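Long-range contacts in lysine-sensitive aspartokinase 3 (Escherichia coli, PDB 2J0X), which catalyses the ATP-dependent phosphorylation of L-aspartate to 4-phospho-L-aspartate, the first step of the lysine pathway, under allosteric inhibition by lysine: residues N336-L341 / T352-G357; E250-G255 / A303-Q308; L311-L316 / V347-T352. One frame throughout, in Å; residues are numbered along the deposited sequence.

Contact 1. Residues N336-L341 / T352-G357; sequences NISVDL and TLDTTG. With LYS (lysine), chain F.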
ATOM      1  N   ASN A 336       6.267  14.079   1.128  1.00 43.88           N
ATOM      2  CA  ASN A 336       5.278  14.627   2.051  1.00 36.75           C
ATOM      3  C   ASN A 336       3.833  14.345   1.682  1.00 35.39           C
ATOM      4  O   ASN A 336       3.020  15.259   1.616  1.00 32.43           O
ATOM      5  CB  ASN A 336       5.454  16.138   2.184  1.00 32.82           C
ATOM      6  CG  ASN A 336       6.674  16.508   2.986  1.00 52.97           C
ATOM      7  OD1 ASN A 336       6.870  16.018   4.099  1.00 56.74           O
ATOM      8  ND2 ASN A 336       7.504  17.384   2.433  1.00 70.16           N
ATOM      9  N   ILE A 337       3.506  13.085   1.443  1.00 40.96           N
ATOM     10  CA  ILE A 337       2.136  12.746   1.108  1.00 35.88           C
ATOM     11  C   ILE A 337       1.633  11.604   1.972  1.00 32.39           C
ATOM     12  O   ILE A 337       2.361  10.662   2.296  1.00 38.03           O
ATOM     13  CB  ILE A 337       1.980  12.392  -0.395  1.00 34.41           C
ATOM     14  CG1 ILE A 337       2.079  13.667  -1.228  1.00 36.73           C
ATOM     15  CG2 ILE A 337       0.633  11.714  -0.654  1.00 24.47           C
ATOM     16  CD1 ILE A 337       1.723  13.465  -2.683  1.00 49.84           C
ATOM     17  N   SER A 338       0.376  11.719   2.365  1.00 29.54           N
ATOM     18  CA  SER A 338      -0.264  10.713   3.180  1.00 29.17           C
ATOM     19  C   SER A 338      -1.269   9.989   2.292  1.00 28.82           C
ATOM     20  O   SER A 338      -2.089  10.617   1.616  1.00 24.18           O
ATOM     21  CB  SER A 338      -0.976  11.373   4.357  1.00 22.43           C
ATOM     22  OG  SER A 338      -1.515  10.399   5.228  1.00 43.53           O
ATOM     23  N   VAL A 339      -1.186   8.666   2.274  1.00 23.53           N
ATOM     24  CA  VAL A 339      -2.092   7.877   1.466  1.00 25.11           C
ATOM     25  C   VAL A 339      -3.343   7.563   2.271  1.00 24.89           C
ATOM     26  O   VAL A 339      -3.266   7.197   3.440  1.00 19.02           O
ATOM     27  CB  VAL A 339      -1.424   6.547   1.015  1.00 33.23           C
ATOM     28  CG1 VAL A 339      -2.408   5.699   0.224  1.00 13.95           C
ATOM     29  CG2 VAL A 339      -0.196   6.846   0.163  1.00 44.23           C
ATOM     30  N   ASP A 340      -4.505   7.723   1.650  1.00 30.97           N
ATOM     31  CA  ASP A 340      -5.757   7.410   2.330  1.00 29.11           C
ATOM     32  C   ASP A 340      -6.237   6.023   1.888  1.00 26.46           C
ATOM     33  O   ASP A 340      -5.954   5.018   2.543  1.00 34.31           O
ATOM     34  CB  ASP A 340      -6.822   8.476   2.020  1.00 20.47           C
ATOM     35  CG  ASP A 340      -8.075   8.340   2.897  1.00 33.09           C
ATOM     36  OD1 ASP A 340      -8.000   7.712   3.975  1.00 45.71           O
ATOM     37  OD2 ASP A 340      -9.138   8.880   2.523  1.00 37.96           O
ATOM     38  N   LEU A 341      -6.947   5.968   0.767  1.00 20.47           N
ATOM     39  CA  LEU A 341      -7.462   4.706   0.258  1.00 16.36           C
ATOM     40  C   LEU A 341      -6.477   3.980  -0.657  1.00 28.44           C
ATOM     41  O   LEU A 341      -5.640   4.597  -1.320  1.00 26.02           O
ATOM     42  CB  LEU A 341      -8.753   4.941  -0.511  1.00 15.39           C
ATOM     43  CG  LEU A 341      -9.873   5.695   0.191  1.00 25.46           C
ATOM     44  CD1 LEU A 341     -11.098   5.688  -0.701  1.00 19.75           C
ATOM     45  CD2 LEU A 341     -10.173   5.047   1.526  1.00 34.65           C
ATOM     46  N   THR A 352      -5.680   7.018  -3.163  1.00 37.41           N
ATOM     47  CA  THR A 352      -6.122   8.407  -3.115  1.00 35.69           C
ATOM     48  C   THR A 352      -5.254   9.130  -2.099  1.00 37.83           C
ATOM     49  O   THR A 352      -4.832   8.550  -1.102  1.00 43.49           O
ATOM     50  CB  THR A 352      -7.586   8.536  -2.673  1.00 43.75           C
ATOM     51  OG1 THR A 352      -7.738   8.003  -1.351  1.00 45.03           O
ATOM     52  CG2 THR A 352      -8.495   7.788  -3.635  1.00 48.97           C
ATOM     53  N   LEU A 353      -4.986  10.400  -2.358  1.00 39.69           N
ATOM     54  CA  LEU A 353      -4.154  11.192  -1.465  1.00 40.17           C
ATOM     55  C   LEU A 353      -4.933  11.681  -0.248  1.00 47.24           C
ATOM     56  O   LEU A 353      -6.054  12.177  -0.382  1.00 42.17           O
ATOM     57  CB  LEU A 353      -3.625  12.404  -2.217  1.00 29.08           C
ATOM     58  CG  LEU A 353      -3.051  12.079  -3.586  1.00 29.63           C
ATOM     59  CD1 LEU A 353      -2.865  13.357  -4.383  1.00 31.81           C
ATOM     60  CD2 LEU A 353      -1.741  11.335  -3.409  1.00 30.54           C
ATOM     61  N   ASP A 354      -4.343  11.539   0.938  1.00 49.34           N
ATOM     62  CA  ASP A 354      -4.978  12.025   2.165  1.00 42.62           C
ATOM     63  C   ASP A 354      -4.631  13.511   2.249  1.00 41.43           C
ATOM     64  O   ASP A 354      -3.534  13.887   2.674  1.00 42.97           O
ATOM     65  CB  ASP A 354      -4.436  11.272   3.387  1.00 46.61           C
ATOM     66  CG  ASP A 354      -4.698  12.004   4.700  1.00 38.53           C
ATOM     67  OD1 ASP A 354      -5.846  12.419   4.957  1.00 37.99           O
ATOM     68  OD2 ASP A 354      -3.744  12.154   5.487  1.00 42.69           O
ATOM     69  N   THR A 355      -5.566  14.357   1.829  1.00 38.92           N
ATOM     70  CA  THR A 355      -5.324  15.796   1.819  1.00 44.50           C
ATOM     71  C   THR A 355      -5.066  16.405   3.183  1.00 48.15           C
ATOM     72  O   THR A 355      -4.347  17.395   3.297  1.00 58.61           O
ATOM     73  CB  THR A 355      -6.480  16.561   1.146  1.00 39.33           C
ATOM     74  OG1 THR A 355      -7.731  16.075   1.645  1.00 37.03           O
ATOM     75  CG2 THR A 355      -6.417  16.395  -0.378  1.00 31.58           C
ATOM     76  N   THR A 356      -5.637  15.805   4.218  1.00 49.23           N
ATOM     77  CA  THR A 356      -5.467  16.300   5.578  1.00 51.17           C
ATOM     78  C   THR A 356      -4.052  16.070   6.121  1.00 59.09           C
ATOM     79  O   THR A 356      -3.453  16.974   6.707  1.00 66.71           O
ATOM     80  CB  THR A 356      -6.502  15.643   6.523  1.00 44.58           C
ATOM     81  OG1 THR A 356      -7.824  16.025   6.121  1.00 43.77           O
ATOM     82  CG2 THR A 356      -6.281  16.078   7.959  1.00 24.44           C
ATOM     83  N   GLY A 357      -3.515  14.870   5.921  1.00 54.59           N
ATOM     84  CA  GLY A 357      -2.180  14.577   6.413  1.00 54.23           C
ATOM     85  C   GLY A 357      -1.043  14.914   5.462  1.00 59.06           C
ATOM     86  O   GLY A 357       0.074  14.429   5.643  1.00 62.39           O
TER
HETATM   87  N   LYS F1450      -1.811   7.900   5.544  1.00 33.99           N
HETATM   88  CA  LYS F1450      -1.032   6.697   5.845  1.00 39.51           C
HETATM   89  C   LYS F1450       0.322   6.736   5.127  1.00 45.23           C
HETATM   90  O   LYS F1450       1.185   5.865   5.300  1.00 49.38           O
HETATM   91  CB  LYS F1450      -1.825   5.447   5.447  1.00 37.11           C
HETATM   92  CG  LYS F1450      -3.267   5.327   5.922  1.00 18.09           C
HETATM   93  CD  LYS F1450      -3.938   4.079   5.353  1.00 14.28           C
HETATM   94  CE  LYS F1450      -5.388   3.894   5.780  1.00 27.32           C
HETATM   95  NZ  LYS F1450      -6.348   4.854   5.159  1.00 19.38           N
HETATM   96  OXT LYS F1450       0.582   7.736   4.308  1.00 56.40           O
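Thr-352 sets OG1 between its backbone N and carbonyl carbon (chi1 61°), and there it accepts the N-H of Leu-341 at 3.0 Å from OG1 to N. Ser-338 turns OG anti to its own N (chi1 -175°), bringing it 2.8 Å from Asp-354 OD2. Thr-352 grips the opposite strand three times, since its O also receives Asp-340 N at 2.9 Å and its N donates to Leu-341 O. With an alanine here the Leu-341 N-H would probably lose its side-chain acceptor, and a gap would open beside Leu-341 CB. Next to Ser-338, Ile-337 lays CG2 3.7 Å from CD2 of Leu-353, which adds an apolar patch. The outer edge of strand 338-344 holds the inhibitor lysine: Val-339 N donates to its OXT at 2.9 Å, Val-339 O and Ser-338 OG accept from its amino N, and Asp-340 O takes its NZ at 2.7 Å. Leu-325 N and Ser-345 O of the second subunit also hydrogen-bond this lysine. This ACT-domain hairpin has helix 324-334 over Val-339, strand 299-314 beside Leu-353, and strand 426-432 against Leu-341.

Contact 2. Residues E250-G255 / A303-Q308; sequences EMATFG and ALRRNQ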
ATOM      1  N   GLU A 250     -13.419   5.724  12.494  1.00 24.86           N
ATOM      2  CA  GLU A 250     -13.623   5.464  11.081  1.00 21.91           C
ATOM      3  C   GLU A 250     -14.418   6.586  10.419  1.00 24.64           C
ATOM      4  O   GLU A 250     -14.732   6.509   9.231  1.00 38.13           O
ATOM      5  CB  GLU A 250     -14.355   4.133  10.898  1.00 18.74           C
ATOM      6  CG  GLU A 250     -13.498   2.907  11.112  1.00 15.97           C
ATOM      7  CD  GLU A 250     -12.355   2.824  10.112  1.00 32.10           C
ATOM      8  OE1 GLU A 250     -12.511   3.342   8.982  1.00 24.15           O
ATOM      9  OE2 GLU A 250     -11.311   2.228  10.451  1.00 30.91           O
ATOM     10  N   MET A 251     -14.760   7.614  11.190  1.00 20.76           N
ATOM     11  CA  MET A 251     -15.503   8.737  10.639  1.00 27.27           C
ATOM     12  C   MET A 251     -14.571   9.745   9.996  1.00 40.40           C
ATOM     13  O   MET A 251     -13.893  10.522  10.685  1.00 35.53           O
ATOM     14  CB  MET A 251     -16.350   9.414  11.705  1.00 25.26           C
ATOM     15  CG  MET A 251     -17.664   8.703  11.962  1.00 36.04           C
ATOM     16  SD  MET A 251     -19.030   9.876  12.036  1.00 43.28           S
ATOM     17  CE  MET A 251     -19.009  10.478  10.325  1.00 14.15           C
ATOM     18  N   ALA A 252     -14.557   9.702   8.660  1.00 52.59           N
ATOM     19  CA  ALA A 252     -13.737  10.554   7.798  1.00 54.67           C
ATOM     20  C   ALA A 252     -13.764  12.035   8.178  1.00 52.84           C
ATOM     21  O   ALA A 252     -12.740  12.615   8.580  1.00 32.20           O
ATOM     22  CB  ALA A 252     -14.187  10.375   6.337  1.00 46.33           C
ATOM     23  N   THR A 253     -14.942  12.638   8.044  1.00 54.07           N
ATOM     24  CA  THR A 253     -15.120  14.045   8.358  1.00 66.22           C
ATOM     25  C   THR A 253     -14.984  14.353   9.849  1.00 73.95           C
ATOM     26  O   THR A 253     -15.093  15.507  10.263  1.00 76.91           O
ATOM     27  CB  THR A 253     -16.478  14.542   7.850  1.00 66.49           C
ATOM     28  OG1 THR A 253     -17.515  13.683   8.335  1.00 64.00           O
ATOM     29  CG2 THR A 253     -16.495  14.544   6.326  1.00 72.92           C
ATOM     30  N   PHE A 254     -14.742  13.320  10.653  1.00 82.56           N
ATOM     31  CA  PHE A 254     -14.560  13.503  12.092  1.00 86.74           C
ATOM     32  C   PHE A 254     -13.099  13.874  12.328  1.00 93.21           C
ATOM     33  O   PHE A 254     -12.804  14.950  12.840  1.00 93.11           O
ATOM     34  CB  PHE A 254     -14.915  12.214  12.853  1.00 80.73           C
ATOM     35  CG  PHE A 254     -14.727  12.302  14.357  1.00 61.34           C
ATOM     36  CD1 PHE A 254     -13.495  11.998  14.944  1.00 60.50           C
ATOM     37  CD2 PHE A 254     -15.787  12.655  15.183  1.00 23.24           C
ATOM     38  CE1 PHE A 254     -13.332  12.041  16.330  1.00 27.40           C
ATOM     39  CE2 PHE A 254     -15.631  12.699  16.555  1.00 19.06           C
ATOM     40  CZ  PHE A 254     -14.399  12.390  17.130  1.00 28.19           C
ATOM     41  N   GLY A 255     -12.183  12.991  11.938  1.00 92.79           N
ATOM     42  CA  GLY A 255     -10.771  13.285  12.124  1.00 95.29           C
ATOM     43  C   GLY A 255     -10.348  14.580  11.444  1.00 93.62           C
ATOM     44  O   GLY A 255      -9.653  15.420  12.029  1.00 86.32           O
ATOM     45  N   ALA A 303     -20.373   9.542   5.340  1.00 26.36           N
ATOM     46  CA  ALA A 303     -19.394  10.613   5.252  1.00 26.15           C
ATOM     47  C   ALA A 303     -19.120  10.994   3.797  1.00 31.70           C
ATOM     48  O   ALA A 303     -19.140  10.138   2.909  1.00 32.07           O
ATOM     49  CB  ALA A 303     -18.110  10.176   5.929  1.00 29.23           C
ATOM     50  N   LEU A 304     -18.856  12.277   3.560  1.00 32.32           N
ATOM     51  CA  LEU A 304     -18.573  12.756   2.215  1.00 31.97           C
ATOM     52  C   LEU A 304     -17.315  13.634   2.185  1.00 39.58           C
ATOM     53  O   LEU A 304     -17.251  14.656   2.869  1.00 50.94           O
ATOM     54  CB  LEU A 304     -19.778  13.544   1.683  1.00 23.53           C
ATOM     55  CG  LEU A 304     -19.733  14.019   0.226  1.00 20.29           C
ATOM     56  CD1 LEU A 304     -19.751  12.816  -0.694  1.00 24.01           C
ATOM     57  CD2 LEU A 304     -20.917  14.913  -0.077  1.00 17.80           C
ATOM     58  N   ARG A 305     -16.316  13.207   1.410  1.00 31.13           N
ATOM     59  CA  ARG A 305     -15.065  13.940   1.230  1.00 23.49           C
ATOM     60  C   ARG A 305     -15.005  14.142  -0.270  1.00 29.41           C
ATOM     61  O   ARG A 305     -14.751  13.197  -1.015  1.00 33.14           O
ATOM     62  CB  ARG A 305     -13.853  13.111   1.674  1.00 16.19           C
ATOM     63  CG  ARG A 305     -13.783  12.804   3.171  1.00 45.61           C
ATOM     64  CD  ARG A 305     -13.066  13.894   3.973  1.00 53.98           C
ATOM     65  NE  ARG A 305     -11.634  13.959   3.678  1.00 65.56           N
ATOM     66  CZ  ARG A 305     -10.764  12.976   3.908  1.00 76.32           C
ATOM     67  NH1 ARG A 305     -11.169  11.829   4.441  1.00 74.99           N
ATOM     68  NH2 ARG A 305      -9.480  13.137   3.599  1.00 74.97           N
ATOM     69  N   ARG A 306     -15.255  15.362  -0.721  1.00 30.66           N
ATOM     70  CA  ARG A 306     -15.240  15.635  -2.149  1.00 29.71           C
ATOM     71  C   ARG A 306     -13.854  15.983  -2.677  1.00 35.12           C
ATOM     72  O   ARG A 306     -12.914  16.147  -1.906  1.00 39.82           O
ATOM     73  CB  ARG A 306     -16.244  16.743  -2.453  1.00 18.39           C
ATOM     74  CG  ARG A 306     -17.677  16.233  -2.565  1.00 40.54           C
ATOM     75  CD  ARG A 306     -18.727  17.328  -2.370  1.00 55.28           C
ATOM     76  NE  ARG A 306     -19.006  17.576  -0.956  1.00 70.44           N
ATOM     77  CZ  ARG A 306     -19.983  18.362  -0.505  1.00 74.39           C
ATOM     78  NH1 ARG A 306     -20.787  18.987  -1.358  1.00 75.22           N
ATOM     79  NH2 ARG A 306     -20.161  18.519   0.802  1.00 70.21           N
ATOM     80  N   ASN A 307     -13.733  16.067  -3.999  1.00 38.05           N
ATOM     81  CA  ASN A 307     -12.468  16.395  -4.654  1.00 41.84           C
ATOM     82  C   ASN A 307     -11.258  15.597  -4.177  1.00 35.89           C
ATOM     83  O   ASN A 307     -10.289  16.160  -3.668  1.00 25.97           O
ATOM     84  CB  ASN A 307     -12.182  17.892  -4.517  1.00 45.80           C
ATOM     85  CG  ASN A 307     -13.176  18.737  -5.281  1.00 61.81           C
ATOM     86  OD1 ASN A 307     -14.372  18.721  -4.986  1.00 54.18           O
ATOM     87  ND2 ASN A 307     -12.691  19.475  -6.280  1.00 67.44           N
ATOM     88  N   GLN A 308     -11.326  14.282  -4.356  1.00 38.24           N
ATOM     89  CA  GLN A 308     -10.239  13.393  -3.971  1.00 41.82           C
ATOM     90  C   GLN A 308      -9.510  13.030  -5.260  1.00 42.40           C
ATOM     91  O   GLN A 308     -10.140  12.829  -6.303  1.00 37.97           O
ATOM     92  CB  GLN A 308     -10.802  12.138  -3.299  1.00 26.98           C
ATOM     93  CG  GLN A 308     -11.605  12.417  -2.036  1.00 22.02           C
ATOM     94  CD  GLN A 308     -10.732  12.791  -0.849  1.00 42.46           C
ATOM     95  OE1 GLN A 308      -9.903  11.998  -0.383  1.00 47.24           O
ATOM     96  NE2 GLN A 308     -10.917  14.002  -0.348  1.00 46.26           N
TER
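The first turn of helix 252-257, which leads to the ATP-binding Lys-257, rests on strand 299-314 through Ala-252 and Thr-253, both elements lying within the interface region of the chain. Ala-252 points its CB at the strand, 3.9 Å from Ala-303 CB, and the end of Met-251 brings CE to 4.5 Å from Ala-303 CB. Thr-253 rotates CG2 anti to its carbonyl carbon, beside its N, which lays this methyl 3.5 Å from Leu-304 O. These are van der Waals contacts between small groups. Met-251 is the N-cap residue, and its O accepts Phe-254 N at 2.9 Å to start the helix. Arg-305 bends at chi2 (-88°) and chi3 (-68°), folding its guanidinium back to the helix, where Ala-252 CB lies in the plane of the group at its edge, 3.8 Å from NH1. Gln-308 OE1 lies over one face, nearer its border than its middle. Beyond Arg-305 the strand turns a corner at a G1 beta bulge, where Asn-307 and Gln-308 both face Leu-386 of strand 379-393. The carboxylate of Glu-250, just before the helix, hydrogen-bonds to Ser-345 OG and to the backbone N of Glu-346 and Val-347 of the second subunit, while Arg-305 makes a long, weak ion pair with Glu-346 of that subunit.

Contact 3. Residues L311-L316 / V347-T352; sequences LTLHSL and VSVALT
Strands 311-314 and 348-352 run antiparallel at 164°, their axes 4.5 Å apart at closest, with Leu-311/Leu-351 and Leu-313/Val-349 as hydrogen-bonded pairs and Thr-312/Ala-350 and His-314/Ser-348 as non-hydrogen-bonded pairs. Each hydrogen-bonded pair exchanges two backbone bonds, for example Leu-351 N to Leu-311 O at 2.8 Å, and Ser-315 N to Val-347 O extends the pairing past the strand end. On the leucine face the side chains lie alongside their partners and point the same way. Leu-311 meets CD2 of Leu-351 with its CB at 3.5 Å, and Leu-313 meets CG1 of Val-349 with its CB at 3.4 Å. Leu-351 CD2 also reaches Leu-313 CG, so it bridges two residues of the facing strand. This face is covered by helix 324-334, whose Val-328 and Phe-329 pack on Leu-313 and Leu-351. The other face is more polar. Ser-348, with OG anti to its N (chi1 -178°), donates to Leu-313 O at 3.3 Å from well above the carbonyl plane; the same O also accepts Val-349 N. Its OG also touches Thr-312 CG2. His-314 sets its ring beside Val-347, CE1 3.6 Å from CG2, with Ser-348 CB at the ring edge. Glu-250 of the second subunit packs against Val-347 and Ser-348. Pairing the first and third strands of a beta-alpha-beta-beta-alpha-beta unit, with helices on one face, is the mark of the ferredoxin-like ACT fold.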
ATOM      1  N   LEU A 311      -4.756   8.220  -7.726  1.00 44.18           N
ATOM      2  CA  LEU A 311      -3.496   7.909  -8.379  1.00 39.40           C
ATOM      3  C   LEU A 311      -3.491   6.409  -8.688  1.00 37.84           C
ATOM      4  O   LEU A 311      -3.605   5.577  -7.781  1.00 44.63           O
ATOM      5  CB  LEU A 311      -2.328   8.261  -7.450  1.00 28.53           C
ATOM      6  CG  LEU A 311      -1.037   8.702  -8.132  1.00 34.90           C
ATOM      7  CD1 LEU A 311      -1.067  10.202  -8.309  1.00 36.06           C
ATOM      8  CD2 LEU A 311       0.155   8.307  -7.298  1.00 37.04           C
ATOM      9  N   THR A 312      -3.386   6.066  -9.966  1.00 33.20           N
ATOM     10  CA  THR A 312      -3.350   4.662 -10.366  1.00 28.84           C
ATOM     11  C   THR A 312      -1.954   4.280 -10.852  1.00 32.57           C
ATOM     12  O   THR A 312      -1.441   4.871 -11.802  1.00 28.92           O
ATOM     13  CB  THR A 312      -4.346   4.377 -11.481  1.00 17.32           C
ATOM     14  OG1 THR A 312      -5.656   4.811 -11.088  1.00 17.72           O
ATOM     15  CG2 THR A 312      -4.387   2.902 -11.751  1.00 23.33           C
ATOM     16  N   LEU A 313      -1.351   3.289 -10.199  1.00 35.58           N
ATOM     17  CA  LEU A 313      -0.010   2.840 -10.554  1.00 32.66           C
ATOM     18  C   LEU A 313      -0.023   1.473 -11.221  1.00 36.47           C
ATOM     19  O   LEU A 313      -0.364   0.469 -10.594  1.00 47.45           O
ATOM     20  CB  LEU A 313       0.852   2.815  -9.299  1.00 36.35           C
ATOM     21  CG  LEU A 313       0.705   4.083  -8.454  1.00 31.54           C
ATOM     22  CD1 LEU A 313       1.752   4.084  -7.360  1.00 10.17           C
ATOM     23  CD2 LEU A 313       0.865   5.312  -9.336  1.00 37.67           C
ATOM     24  N   HIS A 314       0.362   1.450 -12.495  1.00 33.22           N
ATOM     25  CA  HIS A 314       0.379   0.231 -13.295  1.00 28.79           C
ATOM     26  C   HIS A 314       1.792  -0.225 -13.658  1.00 24.29           C
ATOM     27  O   HIS A 314       2.615   0.606 -14.020  1.00 16.75           O
ATOM     28  CB  HIS A 314      -0.399   0.481 -14.581  1.00 19.68           C
ATOM     29  CG  HIS A 314      -0.301  -0.642 -15.562  1.00 38.89           C
ATOM     30  ND1 HIS A 314      -0.995  -1.824 -15.411  1.00 41.22           N
ATOM     31  CD2 HIS A 314       0.458  -0.791 -16.675  1.00 38.67           C
ATOM     32  CE1 HIS A 314      -0.667  -2.653 -16.387  1.00 41.24           C
ATOM     33  NE2 HIS A 314       0.214  -2.050 -17.166  1.00 43.23           N
ATOM     34  N   SER A 315       2.059  -1.533 -13.579  1.00 20.99           N
ATOM     35  CA  SER A 315       3.371  -2.079 -13.925  1.00 23.97           C
ATOM     36  C   SER A 315       3.437  -3.599 -13.770  1.00 36.51           C
ATOM     37  O   SER A 315       3.332  -4.143 -12.660  1.00 41.19           O
ATOM     38  CB  SER A 315       4.464  -1.426 -13.080  1.00 18.88           C
ATOM     39  OG  SER A 315       5.738  -1.735 -13.604  1.00 33.11           O
ATOM     40  N   LEU A 316       3.632  -4.275 -14.899  1.00 32.96           N
ATOM     41  CA  LEU A 316       3.693  -5.727 -14.940  1.00 32.02           C
ATOM     42  C   LEU A 316       4.741  -6.274 -13.972  1.00 32.58           C
ATOM     43  O   LEU A 316       4.711  -7.450 -13.605  1.00 39.23           O
ATOM     44  CB  LEU A 316       4.015  -6.194 -16.367  1.00 33.30           C
ATOM     45  CG  LEU A 316       3.184  -5.779 -17.591  1.00 24.80           C
ATOM     46  CD1 LEU A 316       1.753  -6.267 -17.476  1.00 16.16           C
ATOM     47  CD2 LEU A 316       3.216  -4.276 -17.723  1.00 43.78           C
ATOM     48  N   VAL A 347      -1.791  -6.478 -11.506  1.00 23.74           N
ATOM     49  CA  VAL A 347      -0.632  -5.684 -11.918  1.00 32.42           C
ATOM     50  C   VAL A 347      -0.829  -4.187 -11.836  1.00 35.61           C
ATOM     51  O   VAL A 347      -0.213  -3.437 -12.597  1.00 31.19           O
ATOM     52  CB  VAL A 347      -0.191  -5.987 -13.382  1.00 33.26           C
ATOM     53  CG1 VAL A 347       0.196  -7.454 -13.526  1.00 30.75           C
ATOM     54  CG2 VAL A 347      -1.296  -5.597 -14.355  1.00 22.22           C
ATOM     55  N   SER A 348      -1.661  -3.743 -10.903  1.00 39.90           N
ATOM     56  CA  SER A 348      -1.932  -2.323 -10.768  1.00 31.05           C
ATOM     57  C   SER A 348      -2.468  -1.998  -9.384  1.00 26.43           C
ATOM     58  O   SER A 348      -3.172  -2.804  -8.781  1.00 30.18           O
ATOM     59  CB  SER A 348      -2.952  -1.912 -11.832  1.00 30.40           C
ATOM     60  OG  SER A 348      -3.230  -0.531 -11.786  1.00 42.30           O
ATOM     61  N   VAL A 349      -2.122  -0.814  -8.887  1.00 21.24           N
ATOM     62  CA  VAL A 349      -2.577  -0.351  -7.583  1.00 23.50           C
ATOM     63  C   VAL A 349      -3.091   1.084  -7.696  1.00 18.95           C
ATOM     64  O   VAL A 349      -2.463   1.929  -8.334  1.00 18.92           O
ATOM     65  CB  VAL A 349      -1.448  -0.363  -6.542  1.00 17.72           C
ATOM     66  CG1 VAL A 349      -0.301   0.505  -7.019  1.00 28.62           C
ATOM     67  CG2 VAL A 349      -1.969   0.173  -5.221  1.00  2.71           C
ATOM     68  N   ALA A 350      -4.240   1.351  -7.079  1.00 14.68           N
ATOM     69  CA  ALA A 350      -4.841   2.686  -7.100  1.00 16.40           C
ATOM     70  C   ALA A 350      -5.014   3.209  -5.684  1.00 17.20           C
ATOM     71  O   ALA A 350      -5.532   2.513  -4.806  1.00 21.64           O
ATOM     72  CB  ALA A 350      -6.199   2.659  -7.799  1.00  2.71           C
ATOM     73  N   LEU A 351      -4.582   4.442  -5.464  1.00  6.12           N
ATOM     74  CA  LEU A 351      -4.699   5.030  -4.142  1.00 27.01           C
ATOM     75  C   LEU A 351      -5.147   6.479  -4.256  1.00 31.03           C
ATOM     76  O   LEU A 351      -5.030   7.085  -5.317  1.00 24.20           O
ATOM     77  CB  LEU A 351      -3.356   4.962  -3.410  1.00 24.99           C
ATOM     78  CG  LEU A 351      -2.230   5.867  -3.918  1.00 25.56           C
ATOM     79  CD1 LEU A 351      -0.981   5.680  -3.060  1.00 34.29           C
ATOM     80  CD2 LEU A 351      -1.926   5.534  -5.353  1.00 38.22           C
ATOM     81  N   THR A 352      -5.680   7.018  -3.163  1.00 37.41           N
ATOM     82  CA  THR A 352      -6.122   8.407  -3.115  1.00 35.69           C
ATOM     83  C   THR A 352      -5.254   9.130  -2.099  1.00 37.83           C
ATOM     84  O   THR A 352      -4.832   8.550  -1.102  1.00 43.49           O
ATOM     85  CB  THR A 352      -7.586   8.536  -2.673  1.00 43.75           C
ATOM     86  OG1 THR A 352      -7.738   8.003  -1.351  1.00 45.03           O
ATOM     87  CG2 THR A 352      -8.495   7.788  -3.635  1.00 48.97           C
TER

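Overall arrangement
Contacts 1 and 3 pair neighbouring strands of one antiparallel sheet: strand 348-354 lies beside 338-344 in contact 1 and beside 299-314 in contact 3, and the two share Thr-352; their centres are about 15 Å apart. Contact 2 packs helix 252-257 against the earlier part of strand 299-314, before its corner at Asn-307, its centre about 12 Å from contact 1 and about 22 Å from contact 3. Arg-305 of contact 2 lies beside Asp-340 and Asp-354 of contact 1, with its side chain about 9 Å from a bound lysine. Val-349 of contact 3 has its side chain about 5 Å from a different bound lysine. All three touch the second subunit, which shares the inhibitor lysine.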